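Local coordinates for putative epoxide hydrolase protein (Klebsiella pneumoniae subsp. pneumoniae, PDB 5BOV) that is a putative epoxide hydrolase of the alpha/beta hydrolase family that may act as a monoacylglycerol lipase, its natural substrate not being established, at residues G83-V93 and R114-W123; R126-S134 and F294-D302. All blocks are in the same frame, centred on the assembly; numbering follows the deposited sequence.

Interaction 1: residues G83-V93 and R114-W123; sequences GQPSAMAADIV and RTADIVAALW
A89 sets its CB against I118 CG2 at 3.3 Å, tighter than usual carbon contact, where helices 85-93 and 114-122 cross at -71° with their axes 8.5 Å apart. The bare methyl of A89 lets the two helices come this close, and it also touches V119 CG2. Toward the C-terminal ends, V93 CG2 lies over one face of the six-membered ring of W123, a CH-pi contact 4.0 Å from the centroid, while A89 CB comes to the ring edge. V93 places CG1 anti to its backbone N (chi1 174°), which leaves CG2 to meet the indole. At the other end R114 runs extended until a bend at chi3 (70°) lays its guanidinium beside P85, whose CB is 3.6 Å from R114 NE over one face; the selenium of selenomethionine M88 lies at the edge, 3.5 Å from R114 NH2. One water accepts from R114 NE and donates to P85 O and T115 OG1. P85 sits in the first turn of its helix, where no backbone N-H is needed. R114 NH1 is hydrogen-bonded to N216 OD1, and T115 OG1 to W111 O. T115 also touches a probable nucleophile elbow; the helices pack side by side on one face of an alpha/beta hydrolase sheet.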
ATOM      1  N   GLY A  83      -3.460  12.117   4.441  1.00 12.94           N
ATOM      2  CA  GLY A  83      -3.574  10.786   3.830  1.00 12.36           C
ATOM      3  C   GLY A  83      -4.215  10.705   2.455  1.00 11.71           C
ATOM      4  O   GLY A  83      -4.561   9.599   1.988  1.00 10.99           O
ATOM      5  N   GLN A  84      -4.230  11.796   1.689  1.00 11.48           N
ATOM      6  CA  GLN A  84      -4.856  11.683   0.355  1.00 11.98           C
ATOM      7  C   GLN A  84      -3.971  10.851  -0.590  1.00 11.38           C
ATOM      8  O   GLN A  84      -2.724  10.774  -0.399  1.00 11.45           O
ATOM      9  CB  GLN A  84      -5.060  13.061  -0.270  1.00 12.88           C
ATOM     10  CG  GLN A  84      -3.848  13.778  -0.781  1.00 13.40           C
ATOM     11  CD  GLN A  84      -4.205  15.149  -1.321  1.00 14.58           C
ATOM     12  OE1 GLN A  84      -4.000  16.198  -0.656  1.00 14.49           O
ATOM     13  NE2 GLN A  84      -4.741  15.170  -2.550  1.00 14.62           N
ATOM     14  N   PRO A  85      -4.554  10.224  -1.583  1.00 11.41           N
ATOM     15  CA  PRO A  85      -3.811   9.197  -2.314  1.00 11.45           C
ATOM     16  C   PRO A  85      -2.570   9.695  -3.015  1.00 11.30           C
ATOM     17  O   PRO A  85      -1.496   9.021  -2.968  1.00 11.04           O
ATOM     18  CB  PRO A  85      -4.843   8.640  -3.317  1.00 11.23           C
ATOM     19  CG  PRO A  85      -6.181   8.877  -2.651  1.00 12.03           C
ATOM     20  CD  PRO A  85      -5.982  10.199  -1.957  1.00 11.76           C
ATOM     21  N   SER A  86      -2.625  10.846  -3.698  1.00 11.37           N
ATOM     22  CA  SER A  86      -1.488  11.252  -4.458  1.00 11.40           C
ATOM     23  C   SER A  86      -0.299  11.692  -3.589  1.00 11.22           C
ATOM     24  O   SER A  86       0.846  11.730  -4.063  1.00 11.27           O
ATOM     25  CB  SER A  86      -1.826  12.333  -5.490  1.00 12.01           C
ATOM     26  OG  SER A  86      -2.324  13.509  -4.820  1.00 12.76           O
ATOM     27  N   ALA A  87      -0.549  12.016  -2.319  1.00 10.83           N
ATOM     28  CA  ALA A  87       0.531  12.406  -1.406  1.00 10.83           C
ATOM     29  C   ALA A  87       1.471  11.225  -1.189  1.00 10.72           C
ATOM     30  O   ALA A  87       2.697  11.389  -1.214  1.00 10.63           O
ATOM     31  CB  ALA A  87      -0.023  12.953  -0.100  1.00 11.19           C
HETATM   32  N   MSE A  88       0.924  10.019  -1.035  1.00  9.92           N
HETATM   33  CA  MSE A  88       1.736   8.850  -0.856  1.00 10.32           C
HETATM   34  C   MSE A  88       2.471   8.489  -2.119  1.00 10.14           C
HETATM   35  O   MSE A  88       3.630   8.063  -2.042  1.00 10.32           O
HETATM   36  CB  MSE A  88       0.900   7.664  -0.365  1.00 10.16           C
HETATM   37  CG  MSE A  88       0.254   8.048   0.981  1.00 11.54           C
HETATM   38 SE   MSE A  88      -0.723   6.507   1.667  0.75 13.19          SE
HETATM   39  CE  MSE A  88      -1.946   7.517   2.858  1.00 11.64           C
ATOM     40  N   ALA A  89       1.832   8.630  -3.287  1.00 10.42           N
ATOM     41  CA  ALA A  89       2.517   8.411  -4.546  1.00 10.45           C
ATOM     42  C   ALA A  89       3.702   9.375  -4.701  1.00 10.83           C
ATOM     43  O   ALA A  89       4.826   8.960  -5.061  1.00 10.31           O
ATOM     44  CB  ALA A  89       1.542   8.546  -5.699  1.00 11.10           C
ATOM     45  N   ALA A  90       3.470  10.654  -4.381  1.00 11.15           N
ATOM     46  CA  ALA A  90       4.558  11.640  -4.439  1.00 12.04           C
ATOM     47  C   ALA A  90       5.707  11.251  -3.517  1.00 11.72           C
ATOM     48  O   ALA A  90       6.880  11.393  -3.907  1.00 12.25           O
ATOM     49  CB  ALA A  90       4.037  13.021  -4.091  1.00 12.20           C
ATOM     50  N   ASP A  91       5.388  10.708  -2.311  1.00 11.33           N
ATOM     51  CA  ASP A  91       6.392  10.290  -1.355  1.00 11.04           C
ATOM     52  C   ASP A  91       7.324   9.211  -2.024  1.00 10.76           C
ATOM     53  O   ASP A  91       8.556   9.214  -1.865  1.00 10.23           O
ATOM     54  CB  ASP A  91       5.810   9.620  -0.130  1.00 10.98           C
ATOM     55  CG  ASP A  91       4.976  10.531   0.777  1.00 11.09           C
ATOM     56  OD1 ASP A  91       5.275  11.774   0.806  1.00 12.04           O
ATOM     57  OD2 ASP A  91       4.129   9.965   1.497  1.00 11.01           O
ATOM     58  N   ILE A  92       6.713   8.285  -2.741  1.00 10.67           N
ATOM     59  CA  ILE A  92       7.482   7.223  -3.359  1.00 10.97           C
ATOM     60  C   ILE A  92       8.380   7.709  -4.467  1.00 11.45           C
ATOM     61  O   ILE A  92       9.530   7.259  -4.641  1.00 12.05           O
ATOM     62  CB  ILE A  92       6.574   6.003  -3.778  1.00 11.18           C
ATOM     63  CG1 ILE A  92       5.879   5.418  -2.549  1.00 11.47           C
ATOM     64  CG2 ILE A  92       7.367   4.954  -4.544  1.00 11.14           C
ATOM     65  CD1 ILE A  92       6.747   5.140  -1.315  1.00 11.91           C
ATOM     66  N   VAL A  93       7.885   8.652  -5.265  1.00 11.64           N
ATOM     67  CA  VAL A  93       8.680   9.246  -6.321  1.00 12.61           C
ATOM     68  C   VAL A  93       9.868  10.033  -5.677  1.00 11.96           C
ATOM     69  O   VAL A  93      10.993   9.926  -6.160  1.00 12.46           O
ATOM     70  CB  VAL A  93       7.894  10.165  -7.265  1.00 13.39           C
ATOM     71  CG1 VAL A  93       8.811  10.876  -8.265  1.00 15.07           C
ATOM     72  CG2 VAL A  93       6.884   9.343  -7.992  1.00 13.55           C
ATOM     73  N   ARG A 114      -2.811   1.000  -4.204  1.00  7.89           N
ATOM     74  CA  ARG A 114      -3.271   2.297  -4.687  1.00  8.05           C
ATOM     75  C   ARG A 114      -2.125   3.227  -5.006  1.00  7.72           C
ATOM     76  O   ARG A 114      -2.062   3.822  -6.080  1.00  8.01           O
ATOM     77  CB  ARG A 114      -4.158   2.919  -3.664  1.00  8.35           C
ATOM     78  CG  ARG A 114      -4.757   4.219  -4.063  1.00  9.21           C
ATOM     79  CD  ARG A 114      -5.513   4.856  -2.892  1.00 10.46           C
ATOM     80  NE  ARG A 114      -4.570   5.306  -1.891  1.00 10.54           N
ATOM     81  CZ  ARG A 114      -4.839   5.554  -0.622  1.00 12.56           C
ATOM     82  NH1 ARG A 114      -6.041   5.350  -0.116  1.00 13.84           N
ATOM     83  NH2 ARG A 114      -3.867   6.061   0.157  1.00 12.87           N
ATOM     84  N   THR A 115      -1.115   3.244  -4.125  1.00  7.51           N
ATOM     85  CA  THR A 115      -0.002   4.107  -4.288  1.00  7.74           C
ATOM     86  C   THR A 115       0.846   3.681  -5.533  1.00  7.82           C
ATOM     87  O   THR A 115       1.175   4.519  -6.365  1.00  7.99           O
ATOM     88  CB  THR A 115       0.907   4.084  -3.023  1.00  7.68           C
ATOM     89  OG1 THR A 115       0.151   4.557  -1.886  1.00  7.98           O
ATOM     90  CG2 THR A 115       2.072   4.923  -3.191  1.00  8.17           C
ATOM     91  N   ALA A 116       1.106   2.384  -5.667  1.00  7.40           N
ATOM     92  CA  ALA A 116       1.839   1.910  -6.839  1.00  7.54           C
ATOM     93  C   ALA A 116       1.067   2.143  -8.138  1.00  7.78           C
ATOM     94  O   ALA A 116       1.671   2.510  -9.141  1.00  8.14           O
ATOM     95  CB  ALA A 116       2.102   0.401  -6.699  1.00  7.50           C
ATOM     96  N   ASP A 117      -0.262   1.949  -8.106  1.00  7.29           N
ATOM     97  CA  ASP A 117      -1.129   2.198  -9.199  1.00  7.69           C
ATOM     98  C   ASP A 117      -0.944   3.696  -9.666  1.00  7.89           C
ATOM     99  O   ASP A 117      -0.850   3.962 -10.876  1.00  8.10           O
ATOM    100  CB  ASP A 117      -2.575   1.979  -8.905  1.00  7.80           C
ATOM    101  CG  ASP A 117      -2.950   0.526  -8.687  1.00  7.89           C
ATOM    102  OD1 ASP A 117      -2.110  -0.385  -8.884  1.00  7.70           O
ATOM    103  OD2 ASP A 117      -4.071   0.359  -8.182  1.00  7.76           O
ATOM    104  N   ILE A 118      -0.989   4.620  -8.707  1.00  8.33           N
ATOM    105  CA  ILE A 118      -0.864   6.018  -9.014  1.00  8.73           C
ATOM    106  C   ILE A 118       0.512   6.323  -9.628  1.00  9.24           C
ATOM    107  O   ILE A 118       0.564   7.088 -10.631  1.00  9.52           O
ATOM    108  CB  ILE A 118      -1.133   6.896  -7.780  1.00  8.91           C
ATOM    109  CG1 ILE A 118      -2.569   6.777  -7.390  1.00  8.60           C
ATOM    110  CG2 ILE A 118      -0.768   8.397  -8.063  1.00  9.13           C
ATOM    111  CD1 ILE A 118      -2.880   7.326  -6.000  1.00  8.60           C
ATOM    112  N   VAL A 119       1.588   5.799  -9.066  1.00  9.33           N
ATOM    113  CA  VAL A 119       2.898   6.034  -9.646  1.00  9.99           C
ATOM    114  C   VAL A 119       2.926   5.544 -11.085  1.00 10.16           C
ATOM    115  O   VAL A 119       3.414   6.242 -11.993  1.00 10.62           O
ATOM    116  CB  VAL A 119       4.043   5.427  -8.835  1.00  9.94           C
ATOM    117  CG1 VAL A 119       5.347   5.741  -9.433  1.00 10.21           C
ATOM    118  CG2 VAL A 119       3.994   6.013  -7.450  1.00  9.97           C
ATOM    119  N   ALA A 120       2.365   4.351 -11.343  1.00 10.14           N
ATOM    120  CA  ALA A 120       2.357   3.822 -12.658  1.00 10.31           C
ATOM    121  C   ALA A 120       1.514   4.628 -13.625  1.00 10.90           C
ATOM    122  O   ALA A 120       1.840   4.717 -14.807  1.00 11.91           O
ATOM    123  CB  ALA A 120       1.890   2.356 -12.603  1.00  9.83           C
ATOM    124  N   ALA A 121       0.390   5.162 -13.161  1.00 10.77           N
ATOM    125  CA  ALA A 121      -0.474   5.936 -14.041  1.00 11.49           C
ATOM    126  C   ALA A 121       0.079   7.328 -14.348  1.00 11.99           C
ATOM    127  O   ALA A 121      -0.049   7.853 -15.502  1.00 12.26           O
ATOM    128  CB  ALA A 121      -1.849   6.028 -13.384  1.00 11.13           C
ATOM    129  N   LEU A 122       0.643   7.981 -13.361  1.00 12.25           N
ATOM    130  CA  LEU A 122       1.086   9.376 -13.556  1.00 13.65           C
ATOM    131  C   LEU A 122       2.522   9.515 -13.974  1.00 14.25           C
ATOM    132  O   LEU A 122       2.858  10.486 -14.703  1.00 14.64           O
ATOM    133  CB  LEU A 122       0.863  10.215 -12.299  1.00 14.02           C
ATOM    134  CG  LEU A 122      -0.580  10.280 -11.765  1.00 14.45           C
ATOM    135  CD1 LEU A 122      -0.643  11.223 -10.588  1.00 15.02           C
ATOM    136  CD2 LEU A 122      -1.590  10.687 -12.807  1.00 15.09           C
ATOM    137  N   TRP A 123       3.373   8.594 -13.537  1.00 14.67           N
ATOM    138  CA  TRP A 123       4.779   8.571 -13.947  1.00 15.56           C
ATOM    139  C   TRP A 123       5.164   7.190 -14.486  1.00 14.50           C
ATOM    140  O   TRP A 123       6.060   6.523 -13.924  1.00 13.58           O
ATOM    141  CB  TRP A 123       5.658   8.967 -12.770  1.00 17.57           C
ATOM    142  CG  TRP A 123       5.277  10.241 -12.203  1.00 20.67           C
ATOM    143  CD1 TRP A 123       5.569  11.487 -12.724  1.00 22.46           C
ATOM    144  CD2 TRP A 123       4.511  10.488 -10.991  1.00 20.99           C
ATOM    145  NE1 TRP A 123       4.999  12.460 -11.934  1.00 24.99           N
ATOM    146  CE2 TRP A 123       4.431  11.894 -10.816  1.00 22.77           C
ATOM    147  CE3 TRP A 123       3.914   9.673 -10.048  1.00 19.70           C
ATOM    148  CZ2 TRP A 123       3.739  12.489  -9.721  1.00 23.14           C
ATOM    149  CZ3 TRP A 123       3.200  10.240  -9.009  1.00 19.96           C
ATOM    150  CH2 TRP A 123       3.109  11.626  -8.827  1.00 20.99           C
TER
HETATM  151  O   HOH W   1      -1.964   6.319  -2.380  1.00 10.24           O

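Interaction 2: residues R126-S134 and F294-D302; sequences RVKSLVSVS and FVQAVVDAD
K128 stretches with CG anti to its backbone N (chi1 -179°) and bends only at its last torsion, chi4 -75°, while D302 likewise holds CG anti to N; the two ends meet in a salt bridge, K128 NZ to D302 OD1 at 2.9 Å. The ammonium reaches this oxygen from well above the carboxylate plane. A long, flexible lysine suits this partly exposed edge of the contact, and D302 OD2 has a further partner in the hydroxyl of Y59. Deeper in, S129 is small enough for the helix to come close, its CB 3.2 Å from A301 O. A water donates to both S129 OG and V298 O, and S129 OG also bonds D105. V131 forms the apolar centre: CG2, on a beta-branched residue at home in a strand, packs on A301 CB at 3.8 Å and on V298 CG2 at 4.2 Å. V133 CG2 then approaches the edge of the F294 ring, 3.9 Å from CE2. Strand 129-133 and helix 294-302 run roughly antiparallel, their directions 149° apart. The helix packs on one face of the sheet, F294 touching A107 and L250 of the two flanking strands, whereas L130 points away from it to A116 and D117 of helix 111-122.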
ATOM      1  N   ARG A 126       8.761   5.672 -14.679  1.00 13.79           N
ATOM      2  CA  ARG A 126       9.438   5.264 -13.444  1.00 13.38           C
ATOM      3  C   ARG A 126       9.083   3.836 -13.047  1.00 12.56           C
ATOM      4  O   ARG A 126       9.637   3.288 -12.084  1.00 11.95           O
ATOM      5  CB  ARG A 126       9.041   6.151 -12.283  1.00 14.29           C
ATOM      6  CG  ARG A 126       9.272   7.672 -12.441  1.00 15.23           C
ATOM      7  CD  ARG A 126      10.647   8.068 -12.857  1.00 16.74           C
ATOM      8  NE  ARG A 126      11.682   7.882 -11.855  1.00 16.92           N
ATOM      9  CZ  ARG A 126      12.023   8.760 -10.912  1.00 17.38           C
ATOM     10  NH1 ARG A 126      11.380   9.899 -10.718  1.00 17.75           N
ATOM     11  NH2 ARG A 126      13.012   8.419 -10.071  1.00 16.94           N
ATOM     12  N   VAL A 127       8.098   3.237 -13.715  1.00 11.89           N
ATOM     13  CA  VAL A 127       7.565   1.922 -13.299  1.00 11.01           C
ATOM     14  C   VAL A 127       7.802   0.874 -14.379  1.00 11.54           C
ATOM     15  O   VAL A 127       7.196   0.876 -15.469  1.00 12.16           O
ATOM     16  CB  VAL A 127       6.078   1.971 -12.915  1.00 10.68           C
ATOM     17  CG1 VAL A 127       5.643   0.593 -12.380  1.00 10.81           C
ATOM     18  CG2 VAL A 127       5.843   3.043 -11.874  1.00 10.53           C
ATOM     19  N   LYS A 128       8.744  -0.028 -14.143  1.00 10.59           N
ATOM     20  CA  LYS A 128       9.022  -1.084 -15.111  1.00 10.92           C
ATOM     21  C   LYS A 128       7.854  -2.076 -15.259  1.00 10.43           C
ATOM     22  O   LYS A 128       7.508  -2.472 -16.377  1.00 11.37           O
ATOM     23  CB  LYS A 128      10.353  -1.787 -14.731  1.00 12.21           C
ATOM     24  CG  LYS A 128      10.765  -2.876 -15.639  1.00 12.98           C
ATOM     25  CD  LYS A 128      12.131  -3.461 -15.184  1.00 13.92           C
ATOM     26  CE  LYS A 128      12.589  -4.443 -16.217  1.00 15.28           C
ATOM     27  NZ  LYS A 128      11.847  -5.715 -16.163  1.00 15.14           N
ATOM     28  N   SER A 129       7.341  -2.568 -14.129  1.00  9.19           N
ATOM     29  CA  SER A 129       6.184  -3.435 -14.115  1.00  8.66           C
ATOM     30  C   SER A 129       5.553  -3.274 -12.735  1.00  8.13           C
ATOM     31  O   SER A 129       6.163  -2.688 -11.836  1.00  7.85           O
ATOM     32  CB  SER A 129       6.554  -4.862 -14.345  1.00  9.06           C
ATOM     33  OG  SER A 129       7.345  -5.407 -13.253  1.00  8.87           O
ATOM     34  N   LEU A 130       4.338  -3.747 -12.631  1.00  7.79           N
ATOM     35  CA  LEU A 130       3.479  -3.575 -11.469  1.00  7.54           C
ATOM     36  C   LEU A 130       2.774  -4.842 -11.036  1.00  7.63           C
ATOM     37  O   LEU A 130       2.287  -5.606 -11.872  1.00  7.60           O
ATOM     38  CB  LEU A 130       2.395  -2.549 -11.871  1.00  7.67           C
ATOM     39  CG  LEU A 130       1.306  -2.239 -10.885  1.00  7.87           C
ATOM     40  CD1 LEU A 130       1.872  -1.619  -9.596  1.00  7.83           C
ATOM     41  CD2 LEU A 130       0.218  -1.348 -11.518  1.00  8.39           C
ATOM     42  N   VAL A 131       2.829  -5.149  -9.721  1.00  7.45           N
ATOM     43  CA  VAL A 131       1.996  -6.150  -9.123  1.00  7.37           C
ATOM     44  C   VAL A 131       1.008  -5.405  -8.236  1.00  7.21           C
ATOM     45  O   VAL A 131       1.395  -4.749  -7.290  1.00  6.85           O
ATOM     46  CB  VAL A 131       2.773  -7.209  -8.325  1.00  7.44           C
ATOM     47  CG1 VAL A 131       1.832  -8.157  -7.643  1.00  7.76           C
ATOM     48  CG2 VAL A 131       3.669  -7.982  -9.272  1.00  7.48           C
ATOM     49  N   SER A 132      -0.272  -5.485  -8.588  1.00  7.01           N
ATOM     50  CA  SER A 132      -1.315  -4.726  -7.866  1.00  7.15           C
ATOM     51  C   SER A 132      -2.341  -5.685  -7.303  1.00  7.22           C
ATOM     52  O   SER A 132      -3.212  -6.214  -8.021  1.00  7.22           O
ATOM     53  CB  SER A 132      -1.967  -3.705  -8.817  1.00  7.82           C
ATOM     54  OG  SER A 132      -2.802  -2.800  -8.107  1.00  7.58           O
ATOM     55  N   VAL A 133      -2.282  -5.908  -5.996  1.00  7.16           N
ATOM     56  CA  VAL A 133      -3.233  -6.792  -5.380  1.00  7.41           C
ATOM     57  C   VAL A 133      -4.631  -6.119  -5.339  1.00  8.03           C
ATOM     58  O   VAL A 133      -4.739  -4.940  -4.945  1.00  8.16           O
ATOM     59  CB  VAL A 133      -2.875  -7.170  -3.937  1.00  7.64           C
ATOM     60  CG1 VAL A 133      -3.946  -8.026  -3.274  1.00  7.66           C
ATOM     61  CG2 VAL A 133      -1.519  -7.832  -3.882  1.00  7.96           C
ATOM     62  N   SER A 134      -5.635  -6.853  -5.741  1.00  8.37           N
ATOM     63  CA  SER A 134      -7.045  -6.363  -5.856  1.00  8.63           C
ATOM     64  C   SER A 134      -7.272  -5.407  -7.010  1.00  8.81           C
ATOM     65  O   SER A 134      -8.308  -4.754  -7.049  1.00 10.50           O
ATOM     66  CB  SER A 134      -7.613  -5.842  -4.529  1.00  9.11           C
ATOM     67  OG  SER A 134      -7.501  -6.865  -3.541  1.00 10.77           O
ATOM     68  N   PHE A 294       3.641 -14.572  -3.974  1.00  9.17           N
ATOM     69  CA  PHE A 294       3.844 -13.169  -4.245  1.00  8.54           C
ATOM     70  C   PHE A 294       5.201 -12.928  -4.939  1.00  9.09           C
ATOM     71  O   PHE A 294       5.274 -12.148  -5.910  1.00  8.71           O
ATOM     72  CB  PHE A 294       3.750 -12.356  -2.961  1.00  8.31           C
ATOM     73  CG  PHE A 294       3.597 -10.905  -3.203  1.00  7.62           C
ATOM     74  CD1 PHE A 294       4.670 -10.065  -3.327  1.00  7.62           C
ATOM     75  CD2 PHE A 294       2.315 -10.358  -3.274  1.00  7.82           C
ATOM     76  CE1 PHE A 294       4.508  -8.722  -3.551  1.00  7.54           C
ATOM     77  CE2 PHE A 294       2.164  -9.000  -3.508  1.00  7.60           C
ATOM     78  CZ  PHE A 294       3.266  -8.210  -3.645  1.00  7.64           C
ATOM     79  N   VAL A 295       6.243 -13.546  -4.416  1.00  8.81           N
ATOM     80  CA  VAL A 295       7.527 -13.518  -5.086  1.00  9.18           C
ATOM     81  C   VAL A 295       7.418 -13.963  -6.578  1.00  9.39           C
ATOM     82  O   VAL A 295       7.968 -13.269  -7.452  1.00  9.54           O
ATOM     83  CB  VAL A 295       8.536 -14.398  -4.353  1.00  9.33           C
ATOM     84  CG1 VAL A 295       9.831 -14.560  -5.166  1.00  9.27           C
ATOM     85  CG2 VAL A 295       8.867 -13.840  -3.009  1.00  9.13           C
ATOM     86  N   GLN A 296       6.738 -15.042  -6.821  1.00  9.72           N
ATOM     87  CA  GLN A 296       6.551 -15.540  -8.211  1.00 11.09           C
ATOM     88  C   GLN A 296       5.885 -14.475  -9.074  1.00 10.18           C
ATOM     89  O   GLN A 296       6.243 -14.255 -10.233  1.00  9.76           O
ATOM     90  CB  GLN A 296       5.762 -16.852  -8.275  1.00 12.63           C
ATOM     91  CG  GLN A 296       5.826 -17.525  -9.657  1.00 14.16           C
ATOM     92  CD  GLN A 296       7.208 -17.973 -10.016  1.00 15.89           C
ATOM     93  OE1 GLN A 296       7.859 -18.754  -9.259  1.00 18.44           O
ATOM     94  NE2 GLN A 296       7.758 -17.462 -11.123  1.00 16.19           N
ATOM     95  N   ALA A 297       4.866 -13.815  -8.512  1.00  9.43           N
ATOM     96  CA  ALA A 297       4.228 -12.729  -9.233  1.00  9.13           C
ATOM     97  C   ALA A 297       5.141 -11.548  -9.585  1.00  8.79           C
ATOM     98  O   ALA A 297       5.092 -11.008 -10.692  1.00  8.58           O
ATOM     99  CB  ALA A 297       3.010 -12.225  -8.466  1.00  9.17           C
ATOM    100  N   VAL A 298       6.003 -11.173  -8.670  1.00  8.47           N
ATOM    101  CA  VAL A 298       6.953 -10.073  -8.929  1.00  8.31           C
ATOM    102  C   VAL A 298       7.953 -10.493 -10.008  1.00  8.49           C
ATOM    103  O   VAL A 298       8.183  -9.737 -10.931  1.00  8.33           O
ATOM    104  CB  VAL A 298       7.716  -9.637  -7.630  1.00  8.65           C
ATOM    105  CG1 VAL A 298       8.837  -8.671  -7.941  1.00  8.65           C
ATOM    106  CG2 VAL A 298       6.736  -9.000  -6.609  1.00  8.65           C
ATOM    107  N   VAL A 299       8.473 -11.706  -9.901  1.00  8.61           N
ATOM    108  CA  VAL A 299       9.433 -12.210 -10.916  1.00  9.36           C
ATOM    109  C   VAL A 299       8.726 -12.261 -12.312  1.00  9.41           C
ATOM    110  O   VAL A 299       9.291 -11.810 -13.326  1.00  9.24           O
ATOM    111  CB  VAL A 299       9.950 -13.596 -10.554  1.00  9.91           C
ATOM    112  CG1 VAL A 299      10.685 -14.201 -11.721  1.00 11.39           C
ATOM    113  CG2 VAL A 299      10.809 -13.498  -9.293  1.00 10.04           C
ATOM    114  N   ASP A 300       7.502 -12.773 -12.334  1.00  9.35           N
ATOM    115  CA  ASP A 300       6.739 -12.901 -13.580  1.00 10.34           C
ATOM    116  C   ASP A 300       6.389 -11.564 -14.178  1.00  9.99           C
ATOM    117  O   ASP A 300       6.515 -11.370 -15.372  1.00  9.69           O
ATOM    118  CB  ASP A 300       5.518 -13.747 -13.386  1.00 10.63           C
ATOM    119  CG  ASP A 300       5.829 -15.198 -13.085  1.00 11.84           C
ATOM    120  OD1 ASP A 300       6.981 -15.694 -13.285  1.00 13.15           O
ATOM    121  OD2 ASP A 300       4.905 -15.921 -12.668  1.00 12.21           O
ATOM    122  N   ALA A 301       6.011 -10.599 -13.341  1.00  9.27           N
ATOM    123  CA  ALA A 301       5.699  -9.280 -13.874  1.00  9.42           C
ATOM    124  C   ALA A 301       6.936  -8.578 -14.413  1.00 10.00           C
ATOM    125  O   ALA A 301       6.870  -7.878 -15.435  1.00 10.30           O
ATOM    126  CB  ALA A 301       5.018  -8.440 -12.791  1.00  9.21           C
ATOM    127  N   ASP A 302       8.079  -8.823 -13.774  1.00 10.19           N
ATOM    128  CA  ASP A 302       9.332  -8.231 -14.192  1.00 10.67           C
ATOM    129  C   ASP A 302       9.783  -8.729 -15.611  1.00 11.78           C
ATOM    130  O   ASP A 302      10.602  -8.044 -16.244  1.00 11.85           O
ATOM    131  CB  ASP A 302      10.420  -8.566 -13.122  1.00 10.36           C
ATOM    132  CG  ASP A 302      11.785  -8.048 -13.486  1.00 10.83           C
ATOM    133  OD1 ASP A 302      12.069  -6.800 -13.511  1.00 10.97           O
ATOM    134  OD2 ASP A 302      12.679  -8.930 -13.691  1.00 11.81           O
TER
HETATM  135  O   HOH W   2       7.817  -6.906 -10.991  1.00 11.07           O

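Interaction 1 and interaction 2 lie about 16 Å apart, centre to centre, and come in series along the chain: the first closes before the second opens. Helix 111-122 is followed, after a short connection, by strand 127-133, and the two pack on each other, D117 OD1 lying 2.6 Å from S132 OG in a probable hydrogen bond. Interaction 1 thus joins two helices on one side of the central sheet, while interaction 2 brings helix 291-303, near the C-terminus, against the other side. Together they span the three-layer alpha/beta/alpha sandwich of the alpha/beta hydrolase fold around strand 127-133, with the probable nucleophile elbow at the start of helix 111-122.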